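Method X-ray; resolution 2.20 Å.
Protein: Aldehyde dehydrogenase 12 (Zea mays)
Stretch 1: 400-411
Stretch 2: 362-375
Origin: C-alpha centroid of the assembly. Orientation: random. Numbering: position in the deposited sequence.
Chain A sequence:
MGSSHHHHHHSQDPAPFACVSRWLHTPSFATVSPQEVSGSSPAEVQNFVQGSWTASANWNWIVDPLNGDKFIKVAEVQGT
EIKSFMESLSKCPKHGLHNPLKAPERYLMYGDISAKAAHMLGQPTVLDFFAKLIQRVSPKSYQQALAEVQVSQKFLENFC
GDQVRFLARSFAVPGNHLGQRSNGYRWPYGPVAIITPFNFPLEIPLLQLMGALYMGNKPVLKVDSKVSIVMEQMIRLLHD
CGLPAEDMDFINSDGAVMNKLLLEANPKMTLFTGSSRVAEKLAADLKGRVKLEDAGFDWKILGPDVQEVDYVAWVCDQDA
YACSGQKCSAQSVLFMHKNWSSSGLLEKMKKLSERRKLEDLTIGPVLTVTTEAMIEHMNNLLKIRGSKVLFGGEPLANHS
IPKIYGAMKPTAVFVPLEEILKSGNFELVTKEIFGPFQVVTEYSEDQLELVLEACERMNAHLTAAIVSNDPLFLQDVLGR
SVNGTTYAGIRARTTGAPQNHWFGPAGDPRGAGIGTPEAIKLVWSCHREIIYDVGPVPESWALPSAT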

# COMPACT_ATOMS: atom_id res chain seq x y z
N SER A 400 26.43 19.02 43.32
CA SER A 400 25.90 18.21 44.41
C SER A 400 25.25 16.93 43.89
O SER A 400 24.34 16.38 44.52
CB SER A 400 24.91 19.01 45.26
OG SER A 400 25.55 20.07 45.95
N ILE A 401 25.69 16.45 42.73
CA ILE A 401 25.15 15.24 42.12
C ILE A 401 25.57 14.04 42.97
O ILE A 401 26.78 13.82 43.17
CB ILE A 401 25.61 15.09 40.66
CG1 ILE A 401 25.16 16.32 39.86
CG2 ILE A 401 25.05 13.83 40.04
CD1 ILE A 401 25.83 16.44 38.51
N PRO A 402 24.63 13.27 43.51
CA PRO A 402 24.99 12.12 44.34
C PRO A 402 25.86 11.14 43.56
O PRO A 402 25.74 11.00 42.34
CB PRO A 402 23.64 11.50 44.71
CG PRO A 402 22.69 12.00 43.68
CD PRO A 402 23.17 13.38 43.32
N LYS A 403 26.74 10.45 44.29
CA LYS A 403 27.78 9.67 43.63
C LYS A 403 27.24 8.46 42.88
O LYS A 403 27.98 7.88 42.07
CB LYS A 403 28.83 9.23 44.66
CG LYS A 403 29.63 10.38 45.25
CD LYS A 403 30.50 11.06 44.20
CE LYS A 403 31.84 10.35 44.05
NZ LYS A 403 32.52 10.71 42.77
N ILE A 404 25.98 8.07 43.10
CA ILE A 404 25.40 7.00 42.29
C ILE A 404 25.30 7.41 40.83
O ILE A 404 25.21 6.55 39.95
CB ILE A 404 24.00 6.58 42.82
CG1 ILE A 404 23.10 7.80 43.03
CG2 ILE A 404 24.12 5.71 44.07
CD1 ILE A 404 21.62 7.46 43.08
N TYR A 405 25.29 8.71 40.56
CA TYR A 405 25.17 9.23 39.20
C TYR A 405 26.49 9.84 38.77
O TYR A 405 27.20 10.45 39.57
CB TYR A 405 24.05 10.28 39.12
CG TYR A 405 22.69 9.73 39.49
CD1 TYR A 405 22.35 8.41 39.21
CD2 TYR A 405 21.75 10.53 40.12
CE1 TYR A 405 21.11 7.91 39.55
CE2 TYR A 405 20.50 10.04 40.47
CZ TYR A 405 20.19 8.72 40.17
OH TYR A 405 18.96 8.22 40.51
N GLY A 406 26.82 9.66 37.49
CA GLY A 406 28.03 10.23 36.96
C GLY A 406 27.92 11.72 36.71
O GLY A 406 26.83 12.27 36.56
N ALA A 407 29.07 12.38 36.68
CA ALA A 407 29.14 13.83 36.45
C ALA A 407 30.47 14.10 35.73
O ALA A 407 31.49 14.38 36.37
CB ALA A 407 29.03 14.62 37.74
N MET A 408 30.43 14.01 34.41
CA MET A 408 31.63 14.07 33.58
C MET A 408 31.53 15.20 32.57
O MET A 408 30.45 15.51 32.06
CB MET A 408 31.83 12.75 32.83
CG MET A 408 32.46 11.64 33.66
SD MET A 408 34.21 11.94 33.98
CE MET A 408 34.85 12.00 32.31
N LYS A 409 32.67 15.82 32.29
CA LYS A 409 32.76 16.73 31.16
C LYS A 409 32.65 15.92 29.87
O LYS A 409 33.01 14.74 29.83
CB LYS A 409 34.08 17.49 31.18
CG LYS A 409 34.26 18.42 32.38
CD LYS A 409 35.63 19.09 32.34
CE LYS A 409 35.79 20.09 33.47
NZ LYS A 409 37.16 20.69 33.48
N PRO A 410 32.13 16.53 28.79
CA PRO A 410 32.05 15.82 27.51
C PRO A 410 33.42 15.32 27.08
O PRO A 410 34.38 16.09 27.02
CB PRO A 410 31.50 16.88 26.55
CG PRO A 410 30.79 17.85 27.42
CD PRO A 410 31.57 17.89 28.71
N THR A 411 33.50 14.03 26.79
CA THR A 411 34.76 13.37 26.55
C THR A 411 34.78 12.70 25.18
O THR A 411 33.82 12.05 24.78
CB THR A 411 35.04 12.32 27.64
OG1 THR A 411 35.08 12.97 28.92
CG2 THR A 411 36.37 11.62 27.38
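Stretch 2, residues 362-375: TIGPVLTVTTEAMI

Stretch 2 is extended from Ile-363 to Val-366, turns at Leu-367 and Thr-368, and enters a helix at Thr-371, with Thr-370 as its N-cap: Ala-373 N donates to Thr-370 OG1 at 3.1 Å. Around Val-366 it runs antiparallel to the backbone at Gly-406 of stretch 1, which has no regular helix or strand here but makes a type I turn from Pro-402 to Tyr-405. The two meet in a single bridge, where Val-366 N donates to Gly-406 O at 2.8 Å and Gly-406 N to Val-366 O at 2.9 Å.

Gly-406 is suited to this bridge because it has no side chain. An ideal CB would point toward stretch 2 and lie 2.3 Å from both Val-369 O and Met-374 CE, a clash with each. Its bare CA instead approaches Thr-371 OG1 to 3.4 Å, and that hydroxyl accepts from Ala-407 N at 2.9 Å, so the first turn of the helix is tied to the extended backbone just after the bridge. A water bridges the two stretches here, accepting from Thr-371 N and donating to Lys-403 O and Tyr-405 O.

Met-408 has the largest area covered by stretch 2. Its flexible, unbranched side chain, with all three chi angles m, fits against the helix: SD lies 3.7 Å from Thr-371 CG2 and 3.9 Å from Ile-375 CD1, while CG meets Met-374 CE at 3.7 Å. A second water accepts from Met-408 N and donates to Gly-364 O, bridging the backbones.

Tyr-405 offers a flat aromatic face. Leu-367 CD2 sits 3.6 Å from the centroid of the Tyr-405 ring, only 7° off its normal, a CH-pi contact well served by a branched aliphatic side chain. Two prolines supply compact apolar surfaces: Ile-401 CD1 packs 3.7 Å from Pro-365 CG, and Pro-410 CG lies 3.8 Å from Ile-363 CD1.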

# COMPACT_ATOMS: atom_id res chain seq x y z
N THR A 362 23.05 21.45 29.76
CA THR A 362 23.70 21.00 28.54
C THR A 362 24.81 19.99 28.82
O THR A 362 25.31 19.36 27.89
CB THR A 362 24.25 22.20 27.76
OG1 THR A 362 24.90 23.10 28.67
CG2 THR A 362 23.12 22.93 27.06
N ILE A 363 25.22 19.87 30.08
CA ILE A 363 25.90 18.70 30.62
C ILE A 363 25.26 18.46 31.98
O ILE A 363 24.76 19.39 32.62
CB ILE A 363 27.43 18.88 30.74
CG1 ILE A 363 28.12 17.53 31.00
CG2 ILE A 363 27.78 19.86 31.84
CD1 ILE A 363 28.09 16.58 29.84
N GLY A 364 25.24 17.20 32.42
CA GLY A 364 24.60 16.91 33.68
C GLY A 364 24.75 15.50 34.20
O GLY A 364 25.58 14.71 33.74
N PRO A 365 23.93 15.16 35.20
CA PRO A 365 24.00 13.84 35.82
C PRO A 365 23.81 12.72 34.80
O PRO A 365 23.07 12.86 33.83
CB PRO A 365 22.86 13.86 36.84
CG PRO A 365 22.57 15.30 37.07
CD PRO A 365 22.86 15.99 35.78
N VAL A 366 24.52 11.62 35.03
CA VAL A 366 24.48 10.44 34.18
C VAL A 366 23.91 9.32 35.04
O VAL A 366 24.60 8.78 35.92
CB VAL A 366 25.86 10.07 33.62
CG1 VAL A 366 25.75 8.85 32.74
CG2 VAL A 366 26.44 11.25 32.85
N LEU A 367 22.66 8.96 34.79
CA LEU A 367 21.89 8.21 35.77
C LEU A 367 22.27 6.73 35.85
O LEU A 367 21.91 6.07 36.83
CB LEU A 367 20.39 8.35 35.48
CG LEU A 367 19.78 9.75 35.56
CD1 LEU A 367 18.28 9.69 35.79
CD2 LEU A 367 20.46 10.57 36.65
N THR A 368 22.98 6.20 34.86
CA THR A 368 23.29 4.77 34.86
C THR A 368 24.78 4.46 34.70
O THR A 368 25.13 3.28 34.60
CB THR A 368 22.50 4.04 33.77
OG1 THR A 368 22.82 4.59 32.48
CG2 THR A 368 21.01 4.16 34.02
N VAL A 369 25.66 5.47 34.68
CA VAL A 369 27.10 5.23 34.66
C VAL A 369 27.74 6.20 35.64
O VAL A 369 27.55 7.42 35.53
CB VAL A 369 27.72 5.41 33.27
CG1 VAL A 369 29.15 4.85 33.24
CG2 VAL A 369 26.88 4.74 32.20
N THR A 370 28.50 5.67 36.60
CA THR A 370 29.17 6.53 37.56
C THR A 370 30.38 7.22 36.92
O THR A 370 30.86 6.83 35.85
CB THR A 370 29.64 5.72 38.78
OG1 THR A 370 30.65 4.79 38.37
CG2 THR A 370 28.47 4.96 39.39
N THR A 371 30.86 8.26 37.60
CA THR A 371 32.05 8.96 37.13
C THR A 371 33.26 8.03 37.11
O THR A 371 34.04 8.04 36.15
CB THR A 371 32.34 10.17 38.03
OG1 THR A 371 31.18 11.00 38.12
CG2 THR A 371 33.48 10.99 37.45
N GLU A 372 33.42 7.21 38.15
CA GLU A 372 34.52 6.25 38.18
C GLU A 372 34.46 5.29 37.01
O GLU A 372 35.49 4.99 36.39
CB GLU A 372 34.52 5.48 39.51
N ALA A 373 33.26 4.80 36.69
CA ALA A 373 33.12 3.86 35.57
C ALA A 373 33.53 4.51 34.26
O ALA A 373 34.15 3.87 33.40
CB ALA A 373 31.69 3.35 35.49
N MET A 374 33.19 5.79 34.08
CA MET A 374 33.54 6.48 32.84
C MET A 374 35.03 6.79 32.78
O MET A 374 35.64 6.67 31.71
CB MET A 374 32.71 7.76 32.71
CG MET A 374 31.29 7.53 32.22
SD MET A 374 30.32 9.04 32.06
CE MET A 374 29.68 9.21 33.73
N ILE A 375 35.62 7.19 33.91
CA ILE A 375 37.06 7.42 33.95
C ILE A 375 37.82 6.13 33.69
O ILE A 375 38.79 6.10 32.92
CB ILE A 375 37.46 8.04 35.30
CG1 ILE A 375 37.00 9.51 35.39
CG2 ILE A 375 38.97 7.93 35.50
CD1 ILE A 375 37.77 10.42 34.46
O HOH W 1 28.32 14.15 32.91
O HOH W 2 29.61 9.11 40.26